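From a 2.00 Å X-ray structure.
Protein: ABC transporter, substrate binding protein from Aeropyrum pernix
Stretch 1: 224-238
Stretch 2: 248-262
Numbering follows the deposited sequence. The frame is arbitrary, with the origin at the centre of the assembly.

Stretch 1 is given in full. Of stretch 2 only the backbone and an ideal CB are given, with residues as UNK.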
# COMPACT_ATOMS: atom_id res chain seq x y z
N LEU A 224 -0.07 23.06 17.36
CA LEU A 224 -1.24 22.17 17.26
C LEU A 224 -0.89 20.82 17.87
O LEU A 224 -0.23 19.98 17.24
CB LEU A 224 -1.72 22.02 15.81
CG LEU A 224 -2.87 21.03 15.54
CD1 LEU A 224 -4.11 21.33 16.38
CD2 LEU A 224 -3.21 21.03 14.07
N ASP A 225 -1.33 20.62 19.11
CA ASP A 225 -1.02 19.39 19.84
C ASP A 225 -2.10 18.32 19.67
O ASP A 225 -2.76 17.90 20.64
CB ASP A 225 -0.72 19.69 21.31
CG ASP A 225 0.58 20.46 21.47
OD1 ASP A 225 1.54 20.18 20.71
OD2 ASP A 225 0.66 21.34 22.35
N ALA A 226 -2.28 17.92 18.42
CA ALA A 226 -3.16 16.83 18.07
C ALA A 226 -2.32 15.61 17.70
O ALA A 226 -1.14 15.73 17.37
CB ALA A 226 -4.03 17.24 16.89
N PHE A 227 -2.94 14.43 17.77
CA PHE A 227 -2.33 13.22 17.24
C PHE A 227 -2.45 13.21 15.71
O PHE A 227 -3.47 13.60 15.16
CB PHE A 227 -3.03 11.98 17.79
CG PHE A 227 -2.77 11.71 19.25
CD1 PHE A 227 -1.47 11.57 19.72
CD2 PHE A 227 -3.82 11.57 20.14
CE1 PHE A 227 -1.22 11.31 21.07
CE2 PHE A 227 -3.58 11.30 21.49
CZ PHE A 227 -2.28 11.18 21.95
N LEU A 228 -1.39 12.77 15.04
CA LEU A 228 -1.41 12.55 13.60
C LEU A 228 -1.48 11.05 13.27
O LEU A 228 -0.70 10.26 13.79
CB LEU A 228 -0.18 13.18 12.93
CG LEU A 228 0.09 12.96 11.43
CD1 LEU A 228 -1.06 13.43 10.53
CD2 LEU A 228 1.37 13.66 11.03
N LEU A 229 -2.45 10.69 12.44
CA LEU A 229 -2.52 9.33 11.90
C LEU A 229 -2.33 9.39 10.39
O LEU A 229 -2.99 10.16 9.71
CB LEU A 229 -3.86 8.67 12.23
CG LEU A 229 -4.14 7.27 11.64
CD1 LEU A 229 -3.35 6.15 12.35
CD2 LEU A 229 -5.63 6.95 11.66
N THR A 230 -1.42 8.57 9.87
CA THR A 230 -1.19 8.55 8.42
C THR A 230 -1.57 7.23 7.80
O THR A 230 -1.51 6.17 8.45
CB THR A 230 0.29 8.85 8.01
OG1 THR A 230 1.08 7.66 8.17
CG2 THR A 230 0.88 10.00 8.82
N ASN A 231 -1.96 7.29 6.54
CA ASN A 231 -2.06 6.11 5.71
C ASN A 231 -0.71 5.40 5.62
O ASN A 231 0.31 5.97 5.98
CB ASN A 231 -2.59 6.48 4.33
CG ASN A 231 -1.56 7.19 3.49
OD1 ASN A 231 -1.01 6.60 2.57
ND2 ASN A 231 -1.31 8.47 3.78
N VAL A 232 -0.74 4.17 5.12
CA VAL A 232 0.45 3.30 5.03
C VAL A 232 1.68 3.94 4.33
O VAL A 232 2.81 3.73 4.76
CB VAL A 232 0.11 1.89 4.42
CG1 VAL A 232 -0.52 2.01 3.03
CG2 VAL A 232 1.34 0.98 4.41
N TRP A 233 1.43 4.73 3.28
CA TRP A 233 2.52 5.36 2.51
C TRP A 233 3.05 6.64 3.15
O TRP A 233 3.96 7.27 2.61
CB TRP A 233 2.10 5.61 1.05
CG TRP A 233 1.67 4.37 0.31
CD1 TRP A 233 0.40 4.02 -0.04
CD2 TRP A 233 2.52 3.31 -0.18
NE1 TRP A 233 0.39 2.82 -0.71
CE2 TRP A 233 1.68 2.37 -0.81
CE3 TRP A 233 3.90 3.08 -0.16
CZ2 TRP A 233 2.18 1.20 -1.41
CZ3 TRP A 233 4.40 1.92 -0.75
CH2 TRP A 233 3.54 1.00 -1.37
N GLY A 234 2.50 7.03 4.30
CA GLY A 234 2.83 8.31 4.94
C GLY A 234 3.74 8.22 6.15
O GLY A 234 4.09 9.24 6.75
N PHE A 235 4.12 6.99 6.50
CA PHE A 235 4.81 6.69 7.75
C PHE A 235 5.65 5.43 7.57
O PHE A 235 5.15 4.43 7.04
CB PHE A 235 3.78 6.47 8.85
CG PHE A 235 4.36 6.42 10.25
CD1 PHE A 235 4.41 7.57 11.04
CD2 PHE A 235 4.81 5.21 10.80
CE1 PHE A 235 4.91 7.53 12.34
CE2 PHE A 235 5.33 5.16 12.10
CZ PHE A 235 5.37 6.33 12.87
N ASP A 236 6.92 5.50 7.96
CA ASP A 236 7.79 4.32 8.01
C ASP A 236 8.99 4.59 8.92
O ASP A 236 8.95 5.51 9.74
CB ASP A 236 8.21 3.82 6.60
CG ASP A 236 9.00 4.85 5.78
OD1 ASP A 236 9.99 5.42 6.31
OD2 ASP A 236 8.66 5.08 4.60
N GLU A 237 10.05 3.79 8.76
CA GLU A 237 11.25 3.83 9.61
C GLU A 237 11.94 5.21 9.65
O GLU A 237 12.64 5.52 10.61
CB GLU A 237 12.26 2.76 9.17
CG GLU A 237 11.78 1.31 9.34
CD GLU A 237 11.02 0.78 8.13
OE1 GLU A 237 10.65 1.57 7.24
OE2 GLU A 237 10.81 -0.45 8.06
N ARG A 238 11.72 6.01 8.60
CA ARG A 238 12.32 7.35 8.49
C ARG A 238 11.57 8.42 9.27
O ARG A 238 12.09 9.52 9.50
CB ARG A 238 12.40 7.77 7.02
CG ARG A 238 13.40 6.99 6.18
CD ARG A 238 13.18 7.23 4.70
NE ARG A 238 11.88 6.70 4.26
CZ ARG A 238 11.41 6.76 3.01
NH1 ARG A 238 12.11 7.34 2.05
NH2 ARG A 238 10.22 6.24 2.73
N UNK A 248 7.30 13.45 18.74
CA UNK A 248 7.50 12.27 19.58
C UNK A 248 6.28 12.00 20.48
O UNK A 248 5.82 12.90 21.17
CB UNK A 248 8.75 12.45 20.44
N UNK A 249 5.77 10.77 20.42
CA UNK A 249 4.61 10.36 21.19
C UNK A 249 3.26 10.71 20.57
O UNK A 249 2.22 10.36 21.14
CB UNK A 249 4.69 10.99 22.58
N UNK A 250 3.28 11.38 19.42
CA UNK A 250 2.06 11.98 18.85
C UNK A 250 1.73 11.63 17.40
O UNK A 250 0.86 12.27 16.80
CB UNK A 250 2.17 13.50 18.95
N UNK A 251 2.43 10.65 16.83
CA UNK A 251 2.18 10.25 15.43
C UNK A 251 2.03 8.73 15.33
O UNK A 251 2.76 7.98 15.99
CB UNK A 251 3.31 10.73 14.52
N UNK A 252 1.08 8.30 14.52
CA UNK A 252 0.82 6.88 14.31
C UNK A 252 0.75 6.57 12.82
O UNK A 252 0.23 7.37 12.04
CB UNK A 252 -0.48 6.46 15.00
N UNK A 253 1.28 5.41 12.43
CA UNK A 253 1.22 4.97 11.05
C UNK A 253 0.47 3.67 10.94
O UNK A 253 0.54 2.81 11.82
CB UNK A 253 2.63 4.82 10.47
N UNK A 254 -0.28 3.52 9.85
CA UNK A 254 -0.96 2.27 9.55
C UNK A 254 -0.03 1.44 8.67
O UNK A 254 0.70 1.98 7.84
CB UNK A 254 -2.31 2.51 8.87
N UNK A 255 -0.05 0.12 8.87
CA UNK A 255 0.60 -0.79 7.94
C UNK A 255 -0.05 -2.16 8.01
O UNK A 255 -0.16 -2.74 9.09
CB UNK A 255 2.10 -0.89 8.24
N UNK A 256 -0.50 -2.69 6.85
CA UNK A 256 -0.97 -4.08 6.78
C UNK A 256 0.16 -5.12 6.91
O UNK A 256 -0.12 -6.32 7.09
CB UNK A 256 -1.71 -4.30 5.46
N UNK A 257 1.41 -4.65 6.85
CA UNK A 257 2.59 -5.52 6.79
C UNK A 257 3.50 -5.21 7.97
O UNK A 257 3.71 -4.04 8.31
CB UNK A 257 3.34 -5.34 5.47
N UNK A 258 4.04 -6.27 8.58
CA UNK A 258 5.00 -6.12 9.66
C UNK A 258 6.29 -5.46 9.15
O UNK A 258 6.75 -5.76 8.04
CB UNK A 258 5.31 -7.48 10.29
N UNK A 259 6.85 -4.54 9.94
CA UNK A 259 8.13 -3.91 9.59
C UNK A 259 9.23 -4.93 9.86
O UNK A 259 9.10 -5.73 10.79
CB UNK A 259 8.36 -2.62 10.38
N UNK A 260 10.32 -4.90 9.05
CA UNK A 260 11.46 -5.78 9.37
C UNK A 260 11.94 -5.69 10.83
O UNK A 260 12.25 -6.71 11.43
CB UNK A 260 12.63 -5.44 8.44
N UNK A 261 11.98 -4.48 11.41
CA UNK A 261 12.41 -4.27 12.80
C UNK A 261 11.54 -4.95 13.88
O UNK A 261 11.99 -5.15 15.01
CB UNK A 261 12.44 -2.77 13.08
N UNK A 262 10.29 -5.28 13.53
CA UNK A 262 9.41 -6.04 14.44
C UNK A 262 9.26 -7.50 14.00
O UNK A 262 8.44 -8.25 14.54
CB UNK A 262 8.03 -5.38 14.51

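Position 248 has nothing of stretch 1 within reach of its CB, so many residues would suit. It is Tyr248, which makes no contact here. Position 249 has a positive phi of 83°, which by itself favours glycine. It is Gly249, and its O lies 3.6 Å from Phe227 CE1, at the ring edge.

At position 250 the CB points sideways, 4.2 Å from Phe227 CD1. The backbone O accepts from Leu228 N at 2.9 Å, whatever the side chain. The carboxylate of Asp225 lies within range of a long side chain, so lysine or arginine would suit. The residue is Lys250. Its NZ forms a salt bridge with Asp225 OD1 at 2.8 Å, and a water links NZ to Leu224 O.

Position 251 pairs with Leu228 in a parallel bridge. Its CB shares a sheet face with the Leu228 side chain and lies 4.2 Å from Phe235 CE1. These apolar neighbours favour a modest aliphatic group such as valine, isoleucine or alanine. It is Val251. CG1 reaches Phe235 CE1 at 3.6 Å and Leu228 CD2 at 4.1 Å.

Position 252 pairs with Leu229. Its N donates to Leu228 O at 2.7 Å, and its O accepts from Thr230 N at 3.0 Å. The CB is 3.9 Å from Leu229 CD1, with the Phe227 ring nearby, so a large aliphatic or aromatic side chain would suit. It is Phe252. Its ring edge points toward the face of Phe227 in an offset edge-to-face pair, centroids 5.8 Å apart.

Position 253 pairs with Thr230. An ideal CB would sit 2.2 Å from Phe235 CD2, a clash, so glycine is strongly indicated. It is Gly253. Its CA lies over the Phe235 face, 3.9 Å from the ring centroid, in a CH-pi contact.

At position 254 the N donates to Thr230 O at 3.2 Å and the CB points toward stretch 1. Leucine, isoleucine or valine could reach the Leu229 side chain. It is Ile254, with CG1 3.9 Å from Leu229 CD1.

Position 255 points sideways; small residues would fit. It is Ser255. Its OG donates to the backbone O of position 257 at 2.6 Å. Position 256, phi -70°, admits proline among others; it is Pro256. Positions 257 and 258 have open choice; they are Phe257 and Ile258.

At position 259 the CB points toward stretch 1, 4.0 Å from Glu237 OE2. An aromatic or other long side chain would suit, and a polar end could approach the backbone O of Phe235. It is Tyr259. Its OH is 3.4 Å from Phe235 CD2, at the ring edge, and donates to a water that also binds Phe235 O and Ile254 O.

Position 260, phi -51°, tolerates proline; it is Pro260. At position 261 the CB points toward stretch 1, and a long flexible chain could meet Glu237. The selenomethionine Met261 does, CE lying 3.6 Å from Glu237 CG. Position 262 is out of reach; it is Phe262.

Stretch 2 248-262: YGKVFGISPFIYPMF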
# COMPACT_ATOMS: atom_id res chain seq x y z
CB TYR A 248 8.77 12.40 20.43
CG TYR A 248 10.08 12.26 19.66
CD1 TYR A 248 10.10 12.15 18.27
CD2 TYR A 248 11.30 12.27 20.34
CE1 TYR A 248 11.31 12.04 17.57
CE2 TYR A 248 12.50 12.16 19.66
CZ TYR A 248 12.50 12.04 18.28
OH TYR A 248 13.70 11.93 17.62
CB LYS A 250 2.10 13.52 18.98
CG LYS A 250 2.21 14.04 20.40
CD LYS A 250 1.98 15.54 20.46
CE LYS A 250 3.17 16.34 19.97
NZ LYS A 250 2.95 17.79 20.22
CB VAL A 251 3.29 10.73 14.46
CG1 VAL A 251 2.89 10.46 13.00
CG2 VAL A 251 3.58 12.23 14.64
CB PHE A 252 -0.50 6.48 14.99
CG PHE A 252 -0.47 6.59 16.50
CD1 PHE A 252 -0.12 5.49 17.29
CD2 PHE A 252 -0.81 7.79 17.13
CE1 PHE A 252 -0.09 5.59 18.68
CE2 PHE A 252 -0.78 7.91 18.52
CZ PHE A 252 -0.42 6.80 19.29
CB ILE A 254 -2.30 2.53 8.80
CG1 ILE A 254 -3.24 3.39 9.65
CG2 ILE A 254 -2.97 1.21 8.39
CD1 ILE A 254 -4.44 3.94 8.87
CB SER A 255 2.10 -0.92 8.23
OG SER A 255 2.70 -1.85 7.34
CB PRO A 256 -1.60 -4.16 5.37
CG PRO A 256 -1.77 -2.73 4.92
CD PRO A 256 -0.63 -2.00 5.56
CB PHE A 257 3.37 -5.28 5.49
CG PHE A 257 2.49 -5.06 4.28
CD1 PHE A 257 1.98 -6.14 3.57
CD2 PHE A 257 2.17 -3.77 3.87
CE1 PHE A 257 1.16 -5.94 2.48
CE2 PHE A 257 1.36 -3.56 2.76
CZ PHE A 257 0.84 -4.65 2.07
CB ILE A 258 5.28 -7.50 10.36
CG1 ILE A 258 5.85 -7.32 11.77
CG2 ILE A 258 6.19 -8.40 9.50
CD1 ILE A 258 4.91 -6.62 12.76
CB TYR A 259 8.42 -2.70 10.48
CG TYR A 259 7.62 -1.44 10.25
CD1 TYR A 259 6.36 -1.47 9.65
CD2 TYR A 259 8.11 -0.21 10.69
CE1 TYR A 259 5.62 -0.29 9.47
CE2 TYR A 259 7.40 0.96 10.52
CZ TYR A 259 6.16 0.91 9.91
OH TYR A 259 5.46 2.08 9.75
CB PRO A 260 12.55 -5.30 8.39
CG PRO A 260 11.79 -4.77 7.22
CD PRO A 260 10.56 -4.10 7.83
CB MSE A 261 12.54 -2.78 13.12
CG MSE A 261 11.24 -1.99 12.95
SE MSE A 261 11.36 -0.14 13.57
CE MSE A 261 12.97 0.47 12.66
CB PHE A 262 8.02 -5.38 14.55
CG PHE A 262 8.04 -3.92 14.91
CD1 PHE A 262 8.73 -3.47 16.03
CD2 PHE A 262 7.34 -2.99 14.14
CE1 PHE A 262 8.75 -2.12 16.37
CE2 PHE A 262 7.35 -1.63 14.47
CZ PHE A 262 8.06 -1.20 15.59
O HOH W 1 1.98 18.42 17.72
O HOH W 2 1.14 14.97 15.84
O HOH W 3 3.29 2.63 8.29
O HOH W 4 11.99 -2.03 9.82
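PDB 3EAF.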